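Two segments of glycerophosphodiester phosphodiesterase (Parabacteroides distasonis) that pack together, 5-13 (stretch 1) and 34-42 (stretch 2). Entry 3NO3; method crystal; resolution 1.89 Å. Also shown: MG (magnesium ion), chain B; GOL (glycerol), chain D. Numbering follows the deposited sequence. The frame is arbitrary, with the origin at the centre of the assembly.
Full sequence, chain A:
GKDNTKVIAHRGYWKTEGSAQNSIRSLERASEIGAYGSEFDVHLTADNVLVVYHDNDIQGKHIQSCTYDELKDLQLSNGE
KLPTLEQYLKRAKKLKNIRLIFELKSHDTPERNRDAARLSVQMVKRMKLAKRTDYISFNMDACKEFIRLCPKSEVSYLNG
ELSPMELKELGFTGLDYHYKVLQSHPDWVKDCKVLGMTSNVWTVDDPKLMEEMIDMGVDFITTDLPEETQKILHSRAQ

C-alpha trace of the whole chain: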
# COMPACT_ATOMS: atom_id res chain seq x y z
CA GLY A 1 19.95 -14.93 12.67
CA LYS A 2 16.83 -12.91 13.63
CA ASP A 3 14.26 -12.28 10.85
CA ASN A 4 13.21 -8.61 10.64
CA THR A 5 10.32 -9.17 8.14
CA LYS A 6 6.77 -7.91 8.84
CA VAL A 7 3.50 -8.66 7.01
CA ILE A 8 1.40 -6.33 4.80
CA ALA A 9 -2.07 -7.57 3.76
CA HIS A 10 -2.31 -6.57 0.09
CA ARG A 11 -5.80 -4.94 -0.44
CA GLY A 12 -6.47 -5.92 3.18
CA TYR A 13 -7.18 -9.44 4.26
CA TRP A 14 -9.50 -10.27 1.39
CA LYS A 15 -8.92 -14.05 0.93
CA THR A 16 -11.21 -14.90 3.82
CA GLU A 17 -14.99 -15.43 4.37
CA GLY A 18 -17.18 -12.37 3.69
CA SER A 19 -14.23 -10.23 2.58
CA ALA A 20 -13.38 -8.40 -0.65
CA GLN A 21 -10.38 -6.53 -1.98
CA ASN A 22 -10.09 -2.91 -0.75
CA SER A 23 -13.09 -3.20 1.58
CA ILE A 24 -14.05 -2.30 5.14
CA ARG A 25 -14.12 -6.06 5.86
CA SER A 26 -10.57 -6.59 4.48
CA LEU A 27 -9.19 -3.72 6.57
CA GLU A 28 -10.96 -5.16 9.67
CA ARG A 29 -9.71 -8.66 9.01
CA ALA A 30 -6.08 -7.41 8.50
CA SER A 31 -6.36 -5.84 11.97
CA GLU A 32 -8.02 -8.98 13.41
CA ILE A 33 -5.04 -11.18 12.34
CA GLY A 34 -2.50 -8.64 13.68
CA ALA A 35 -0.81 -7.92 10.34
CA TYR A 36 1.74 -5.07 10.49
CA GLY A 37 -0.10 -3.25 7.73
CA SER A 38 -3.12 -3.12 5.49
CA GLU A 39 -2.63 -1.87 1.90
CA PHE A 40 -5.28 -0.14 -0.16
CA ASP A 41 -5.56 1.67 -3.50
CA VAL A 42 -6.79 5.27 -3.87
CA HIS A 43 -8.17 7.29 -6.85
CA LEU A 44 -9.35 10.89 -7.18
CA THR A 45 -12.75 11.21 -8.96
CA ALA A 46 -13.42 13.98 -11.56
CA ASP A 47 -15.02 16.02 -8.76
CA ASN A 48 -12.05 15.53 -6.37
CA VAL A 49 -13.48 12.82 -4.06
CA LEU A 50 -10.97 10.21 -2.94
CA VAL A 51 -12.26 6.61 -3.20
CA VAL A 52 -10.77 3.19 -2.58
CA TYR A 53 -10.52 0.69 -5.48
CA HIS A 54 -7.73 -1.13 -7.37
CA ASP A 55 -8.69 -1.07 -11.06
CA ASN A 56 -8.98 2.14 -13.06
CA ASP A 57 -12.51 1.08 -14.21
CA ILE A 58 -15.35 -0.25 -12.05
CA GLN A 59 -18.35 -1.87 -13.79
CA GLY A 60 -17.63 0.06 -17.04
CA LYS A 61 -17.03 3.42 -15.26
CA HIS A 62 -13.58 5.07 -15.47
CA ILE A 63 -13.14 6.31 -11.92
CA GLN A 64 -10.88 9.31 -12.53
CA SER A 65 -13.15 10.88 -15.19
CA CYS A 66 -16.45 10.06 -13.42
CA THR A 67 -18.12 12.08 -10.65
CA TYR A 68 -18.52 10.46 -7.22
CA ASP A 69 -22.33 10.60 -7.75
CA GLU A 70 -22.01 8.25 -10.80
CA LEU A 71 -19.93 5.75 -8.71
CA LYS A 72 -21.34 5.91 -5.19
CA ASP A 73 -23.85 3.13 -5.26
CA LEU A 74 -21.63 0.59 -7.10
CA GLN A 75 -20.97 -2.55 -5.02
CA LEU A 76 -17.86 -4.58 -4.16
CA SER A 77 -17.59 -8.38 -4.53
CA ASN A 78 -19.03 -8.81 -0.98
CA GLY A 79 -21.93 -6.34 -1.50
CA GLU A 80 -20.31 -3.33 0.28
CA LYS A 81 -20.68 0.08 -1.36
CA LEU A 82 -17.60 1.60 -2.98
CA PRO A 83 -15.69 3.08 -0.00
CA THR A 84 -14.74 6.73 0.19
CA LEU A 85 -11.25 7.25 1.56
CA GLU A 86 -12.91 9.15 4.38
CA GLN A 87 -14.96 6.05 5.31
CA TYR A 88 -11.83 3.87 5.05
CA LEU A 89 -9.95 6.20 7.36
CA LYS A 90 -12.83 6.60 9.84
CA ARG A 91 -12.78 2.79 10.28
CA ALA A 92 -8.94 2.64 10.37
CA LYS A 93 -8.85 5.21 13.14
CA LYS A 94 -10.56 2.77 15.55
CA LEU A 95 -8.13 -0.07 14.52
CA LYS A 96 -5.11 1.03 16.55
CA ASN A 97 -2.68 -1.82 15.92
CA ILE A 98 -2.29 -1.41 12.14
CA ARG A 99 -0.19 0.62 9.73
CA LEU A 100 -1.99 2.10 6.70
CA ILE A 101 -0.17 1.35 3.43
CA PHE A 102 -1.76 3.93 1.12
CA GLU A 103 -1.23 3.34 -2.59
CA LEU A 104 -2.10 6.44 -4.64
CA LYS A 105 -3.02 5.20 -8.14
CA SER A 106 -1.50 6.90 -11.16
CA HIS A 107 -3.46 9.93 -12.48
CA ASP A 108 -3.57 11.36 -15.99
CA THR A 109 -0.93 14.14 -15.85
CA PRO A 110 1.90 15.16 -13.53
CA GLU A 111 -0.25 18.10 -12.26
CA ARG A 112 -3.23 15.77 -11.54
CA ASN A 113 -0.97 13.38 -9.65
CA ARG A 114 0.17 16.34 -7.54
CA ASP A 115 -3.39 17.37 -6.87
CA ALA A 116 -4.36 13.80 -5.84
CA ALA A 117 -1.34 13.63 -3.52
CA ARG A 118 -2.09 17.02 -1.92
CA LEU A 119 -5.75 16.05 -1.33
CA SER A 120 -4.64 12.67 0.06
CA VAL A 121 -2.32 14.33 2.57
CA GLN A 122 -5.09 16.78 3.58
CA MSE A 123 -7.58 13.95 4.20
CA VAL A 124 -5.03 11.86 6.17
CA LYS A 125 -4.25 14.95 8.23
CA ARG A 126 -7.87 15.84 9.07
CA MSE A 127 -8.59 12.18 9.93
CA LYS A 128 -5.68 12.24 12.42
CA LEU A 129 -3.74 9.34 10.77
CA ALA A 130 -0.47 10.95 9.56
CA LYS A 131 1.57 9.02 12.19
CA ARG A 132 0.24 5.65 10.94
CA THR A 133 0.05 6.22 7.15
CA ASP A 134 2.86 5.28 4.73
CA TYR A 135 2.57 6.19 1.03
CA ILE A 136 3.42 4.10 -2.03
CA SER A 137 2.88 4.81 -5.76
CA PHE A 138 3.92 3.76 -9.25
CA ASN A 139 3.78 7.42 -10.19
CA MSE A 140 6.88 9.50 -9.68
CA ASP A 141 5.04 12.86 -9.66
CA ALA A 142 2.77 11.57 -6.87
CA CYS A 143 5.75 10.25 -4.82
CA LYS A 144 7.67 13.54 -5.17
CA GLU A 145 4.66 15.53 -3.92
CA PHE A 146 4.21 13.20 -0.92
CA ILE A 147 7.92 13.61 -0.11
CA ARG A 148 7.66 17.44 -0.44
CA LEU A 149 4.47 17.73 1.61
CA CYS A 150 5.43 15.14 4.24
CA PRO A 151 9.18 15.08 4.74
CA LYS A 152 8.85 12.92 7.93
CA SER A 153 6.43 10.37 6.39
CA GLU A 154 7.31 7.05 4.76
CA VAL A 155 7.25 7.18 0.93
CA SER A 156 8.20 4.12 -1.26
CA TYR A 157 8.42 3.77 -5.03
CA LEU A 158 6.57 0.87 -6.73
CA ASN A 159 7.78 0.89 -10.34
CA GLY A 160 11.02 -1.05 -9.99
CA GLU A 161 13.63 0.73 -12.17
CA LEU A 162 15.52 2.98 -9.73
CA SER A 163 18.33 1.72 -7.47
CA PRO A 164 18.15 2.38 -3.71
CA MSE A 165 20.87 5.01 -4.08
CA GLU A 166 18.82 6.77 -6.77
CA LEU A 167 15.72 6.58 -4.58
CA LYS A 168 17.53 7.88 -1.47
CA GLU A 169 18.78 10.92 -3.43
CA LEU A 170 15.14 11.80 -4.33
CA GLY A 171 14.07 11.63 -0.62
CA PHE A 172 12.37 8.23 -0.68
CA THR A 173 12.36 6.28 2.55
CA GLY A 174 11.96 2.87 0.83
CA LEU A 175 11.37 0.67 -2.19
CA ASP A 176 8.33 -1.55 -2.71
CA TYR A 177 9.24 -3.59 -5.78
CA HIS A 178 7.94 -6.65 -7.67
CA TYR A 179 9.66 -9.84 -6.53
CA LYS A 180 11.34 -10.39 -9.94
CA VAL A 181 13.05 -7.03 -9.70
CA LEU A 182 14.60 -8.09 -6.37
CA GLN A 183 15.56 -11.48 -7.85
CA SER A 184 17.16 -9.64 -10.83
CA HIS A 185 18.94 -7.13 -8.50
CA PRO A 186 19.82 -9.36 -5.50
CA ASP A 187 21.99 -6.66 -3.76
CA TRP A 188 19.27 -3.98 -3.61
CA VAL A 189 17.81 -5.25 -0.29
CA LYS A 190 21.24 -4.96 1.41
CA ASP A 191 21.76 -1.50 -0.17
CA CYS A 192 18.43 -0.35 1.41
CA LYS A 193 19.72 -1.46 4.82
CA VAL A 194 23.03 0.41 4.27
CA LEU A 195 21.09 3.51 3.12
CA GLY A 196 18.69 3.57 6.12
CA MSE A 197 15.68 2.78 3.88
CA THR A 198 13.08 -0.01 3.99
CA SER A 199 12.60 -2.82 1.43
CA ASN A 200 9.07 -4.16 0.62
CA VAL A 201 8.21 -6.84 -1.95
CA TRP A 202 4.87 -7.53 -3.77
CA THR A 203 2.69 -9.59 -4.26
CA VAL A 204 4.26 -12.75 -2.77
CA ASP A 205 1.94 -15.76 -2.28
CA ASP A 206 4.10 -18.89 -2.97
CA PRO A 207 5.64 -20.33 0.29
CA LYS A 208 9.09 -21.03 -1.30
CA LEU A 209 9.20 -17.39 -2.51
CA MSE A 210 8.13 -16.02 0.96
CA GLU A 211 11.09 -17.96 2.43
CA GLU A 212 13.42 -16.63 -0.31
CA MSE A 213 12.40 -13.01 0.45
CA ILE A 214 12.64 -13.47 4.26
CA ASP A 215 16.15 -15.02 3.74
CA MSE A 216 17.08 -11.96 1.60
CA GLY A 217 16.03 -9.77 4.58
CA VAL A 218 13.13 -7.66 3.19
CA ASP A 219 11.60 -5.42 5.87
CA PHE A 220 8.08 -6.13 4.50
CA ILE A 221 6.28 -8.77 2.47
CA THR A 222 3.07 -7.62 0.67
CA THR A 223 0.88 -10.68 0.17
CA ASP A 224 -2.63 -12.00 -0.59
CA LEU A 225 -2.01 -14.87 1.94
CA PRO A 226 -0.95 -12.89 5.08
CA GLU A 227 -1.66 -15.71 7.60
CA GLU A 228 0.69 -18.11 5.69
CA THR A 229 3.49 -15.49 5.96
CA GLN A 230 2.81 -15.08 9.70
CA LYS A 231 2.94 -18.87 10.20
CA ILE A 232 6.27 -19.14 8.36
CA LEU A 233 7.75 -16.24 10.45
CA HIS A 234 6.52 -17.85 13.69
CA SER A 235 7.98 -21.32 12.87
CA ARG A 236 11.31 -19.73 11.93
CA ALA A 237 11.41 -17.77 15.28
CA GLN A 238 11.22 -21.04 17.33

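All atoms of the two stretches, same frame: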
# COMPACT_ATOMS: atom_id res chain seq x y z
N THR A 5 11.31 -9.30 9.23
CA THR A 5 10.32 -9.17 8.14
C THR A 5 8.92 -9.11 8.76
O THR A 5 8.58 -9.95 9.57
CB THR A 5 10.40 -10.32 7.10
OG1 THR A 5 11.70 -10.33 6.47
CG2 THR A 5 9.32 -10.18 6.03
N LYS A 6 8.14 -8.10 8.37
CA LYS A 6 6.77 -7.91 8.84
C LYS A 6 5.79 -8.04 7.66
O LYS A 6 6.18 -7.97 6.48
CB LYS A 6 6.67 -6.55 9.55
CG LYS A 6 7.46 -6.50 10.92
CD LYS A 6 7.61 -5.06 11.54
CE LYS A 6 8.62 -5.01 12.74
N VAL A 7 4.52 -8.23 7.98
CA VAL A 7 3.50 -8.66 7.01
C VAL A 7 2.51 -7.53 6.68
O VAL A 7 1.88 -6.95 7.59
CB VAL A 7 2.74 -9.87 7.51
CG1 VAL A 7 1.77 -10.36 6.38
CG2 VAL A 7 3.72 -11.01 7.93
N ILE A 8 2.38 -7.26 5.37
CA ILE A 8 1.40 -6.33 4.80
C ILE A 8 0.34 -7.12 4.01
O ILE A 8 0.67 -7.83 3.05
CB ILE A 8 2.07 -5.27 3.91
CG1 ILE A 8 2.89 -4.34 4.79
CG2 ILE A 8 1.03 -4.48 3.09
CD1 ILE A 8 3.92 -3.50 4.07
N ALA A 9 -0.92 -7.01 4.45
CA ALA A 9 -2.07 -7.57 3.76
C ALA A 9 -2.43 -6.72 2.56
O ALA A 9 -3.06 -5.65 2.70
CB ALA A 9 -3.27 -7.68 4.72
N HIS A 10 -2.04 -7.21 1.38
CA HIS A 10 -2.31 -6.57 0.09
C HIS A 10 -3.83 -6.47 -0.11
O HIS A 10 -4.51 -7.51 -0.09
CB HIS A 10 -1.75 -7.47 -1.03
CG HIS A 10 -1.78 -6.84 -2.40
ND1 HIS A 10 -2.35 -7.45 -3.50
CD2 HIS A 10 -1.23 -5.69 -2.85
CE1 HIS A 10 -2.15 -6.69 -4.56
NE2 HIS A 10 -1.51 -5.60 -4.19
N ARG A 11 -4.33 -5.24 -0.30
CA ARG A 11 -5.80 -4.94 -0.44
C ARG A 11 -6.61 -5.32 0.81
O ARG A 11 -7.80 -5.58 0.72
CB ARG A 11 -6.38 -5.57 -1.72
CG ARG A 11 -5.60 -5.12 -2.97
CD ARG A 11 -6.03 -5.74 -4.26
NE ARG A 11 -5.05 -5.42 -5.30
CZ ARG A 11 -5.11 -5.85 -6.58
NH1 ARG A 11 -6.11 -6.58 -7.03
NH2 ARG A 11 -4.17 -5.50 -7.41
N GLY A 12 -5.93 -5.38 1.95
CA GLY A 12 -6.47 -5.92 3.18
C GLY A 12 -6.55 -7.42 3.16
O GLY A 12 -6.16 -8.06 2.18
N TYR A 13 -7.04 -8.00 4.25
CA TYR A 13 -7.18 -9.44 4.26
C TYR A 13 -8.49 -9.78 3.57
O TYR A 13 -9.55 -9.82 4.19
CB TYR A 13 -7.11 -10.05 5.66
CG TYR A 13 -7.04 -11.57 5.75
CD1 TYR A 13 -6.70 -12.39 4.65
CD2 TYR A 13 -7.24 -12.20 6.97
CE1 TYR A 13 -6.60 -13.75 4.77
CE2 TYR A 13 -7.12 -13.59 7.09
CZ TYR A 13 -6.80 -14.36 5.98
OH TYR A 13 -6.67 -15.72 6.10
N GLY A 34 -3.70 -9.30 13.21
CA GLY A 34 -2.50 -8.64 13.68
C GLY A 34 -1.42 -8.44 12.63
O GLY A 34 -0.24 -8.49 12.95
N ALA A 35 -1.80 -8.23 11.38
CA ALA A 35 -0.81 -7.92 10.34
C ALA A 35 -0.19 -6.56 10.69
O ALA A 35 -0.87 -5.73 11.31
CB ALA A 35 -1.47 -7.91 8.95
N TYR A 36 1.09 -6.36 10.34
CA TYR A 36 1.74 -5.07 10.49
C TYR A 36 0.97 -3.95 9.78
O TYR A 36 0.71 -2.89 10.36
CB TYR A 36 3.19 -5.10 9.93
CG TYR A 36 3.84 -3.72 9.96
CD1 TYR A 36 4.35 -3.21 11.15
CD2 TYR A 36 3.90 -2.91 8.82
CE1 TYR A 36 4.92 -1.95 11.20
CE2 TYR A 36 4.46 -1.63 8.88
CZ TYR A 36 4.97 -1.17 10.05
OH TYR A 36 5.51 0.09 10.13
N GLY A 37 0.61 -4.21 8.53
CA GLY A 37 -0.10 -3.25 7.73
C GLY A 37 -1.17 -3.79 6.84
O GLY A 37 -1.23 -4.99 6.55
N SER A 38 -2.05 -2.87 6.44
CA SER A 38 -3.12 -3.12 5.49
C SER A 38 -2.97 -2.13 4.34
O SER A 38 -3.01 -0.91 4.55
CB SER A 38 -4.49 -2.98 6.14
OG SER A 38 -5.47 -3.73 5.42
N GLU A 39 -2.81 -2.67 3.12
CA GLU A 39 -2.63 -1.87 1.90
C GLU A 39 -3.97 -1.67 1.20
O GLU A 39 -4.87 -2.53 1.24
CB GLU A 39 -1.61 -2.55 0.99
CG GLU A 39 -1.22 -1.74 -0.24
CD GLU A 39 -1.94 -2.12 -1.53
OE1 GLU A 39 -2.87 -2.97 -1.57
OE2 GLU A 39 -1.50 -1.61 -2.60
N PHE A 40 -4.09 -0.49 0.59
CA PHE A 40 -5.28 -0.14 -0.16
C PHE A 40 -4.95 0.88 -1.26
O PHE A 40 -3.96 1.61 -1.15
CB PHE A 40 -6.38 0.34 0.83
CG PHE A 40 -5.97 1.48 1.67
CD1 PHE A 40 -6.17 2.78 1.23
CD2 PHE A 40 -5.36 1.28 2.90
CE1 PHE A 40 -5.77 3.84 2.02
CE2 PHE A 40 -4.96 2.35 3.68
CZ PHE A 40 -5.17 3.63 3.23
N ASP A 41 -5.80 0.90 -2.31
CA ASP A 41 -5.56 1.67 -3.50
C ASP A 41 -6.52 2.85 -3.61
O ASP A 41 -7.73 2.69 -3.42
CB ASP A 41 -5.70 0.78 -4.72
CG ASP A 41 -4.86 -0.44 -4.61
OD1 ASP A 41 -3.62 -0.28 -4.56
OD2 ASP A 41 -5.37 -1.58 -4.62
N VAL A 42 -6.00 4.03 -3.92
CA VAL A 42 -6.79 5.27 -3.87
C VAL A 42 -6.79 6.00 -5.23
O VAL A 42 -5.73 6.17 -5.82
CB VAL A 42 -6.28 6.17 -2.77
CG1 VAL A 42 -7.15 7.50 -2.68
CG2 VAL A 42 -6.25 5.40 -1.41
MG MG B . -2.03 -1.62 -4.64
C1 GOL D . 1.24 -3.16 -6.43
O1 GOL D . 0.45 -3.79 -7.38
C2 GOL D . 0.76 -3.50 -5.05
O2 GOL D . -0.61 -3.19 -4.93
C3 GOL D . 1.61 -2.77 -4.01
O3 GOL D . 1.13 -2.79 -2.68
O HOH W 1 -3.42 -3.20 -4.17
O HOH W 2 -2.53 -2.03 -6.68

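Two neighbouring parallel β-strands, 6-9 and 37-42, are joined here by a short ladder of backbone hydrogen bonds that leads, at its C-terminal end, into a magnesium site built on the acidic side chains of the second stretch.

The ladder follows the staggered pattern of parallel sheet, in which one residue bonds to two residues on its neighbour. G37 N donates to V7 O (3.2 Å) and G37 O accepts from A9 N (2.9 Å), so G37 brackets I8. The next rung runs from E39 N to A9 O (3.0 Å, nearly linear at 171°). Between the first two rungs the CA of I8 lies 3.4 Å from G37 O, a CA-H...O contact that adds a weaker link. The strand axes come within 4.5 Å and cross at -34°.

I8 and G37 are paired with their CA atoms just 4.5 Å apart, and glycine suits this position: a CB built ideally on G37 would lie only 3.4 Å from I8 CG1. The isoleucine fills the space beside it, its CG2 packing 3.9 Å from E39 CB, the aliphatic part of an otherwise charged side chain. CG1 of I8 also approaches the edge of the Y36 ring, at 4.4 Å from CD2. At the outer end, the methylenes of K6 lie along the same tyrosine, with K6 CD 3.8 Å from Y36 CD1; a long aliphatic chain can pack against an aromatic ring while remaining exposed. Small A35 fits close to the backbone, its CB 3.7 Å from V7 O. On the other face of the sheet, A9 pairs with S38, and both side chains are small and buried.

After the strand, a type II turn from A9 to G12 bends the chain, closed by G12 N donating to A9 O (3.0 Å). That oxygen therefore serves both the turn and the E39 rung. G12 has a positive phi (74°), which favours glycine, and its CA sits 3.3 Å from S38 OG. The turn also presents R11 N to the carboxylate of E39, donating to OE1 at 3.0 Å.

E39 thus links the sheet to the metal. While E39 OE1 takes the R11 amide, E39 OE2 binds magnesium at 2.1 Å, and D41 OD1 binds it at the same distance. The two strand residues, two apart in sequence, bring their carboxylates together on the cation: E39 OE2 and D41 OD1 are 3.2 Å apart, a proximity of like charges that the shared metal makes tolerable. Water 1, also a magnesium ligand, accepts from R11 NE (3.0 Å) and donates to E39 OE1 (2.7 Å) and D41 OD2 (2.6 Å). The direct salt bridge from R11 NE to D41 OD2 is long, at 3.9 Å, with the oxygen well out of the guanidinium plane, so charge alone acts there. H10 reaches the site through glycerol: its NE2 donates to GOL O2 (2.7 Å), itself a magnesium ligand.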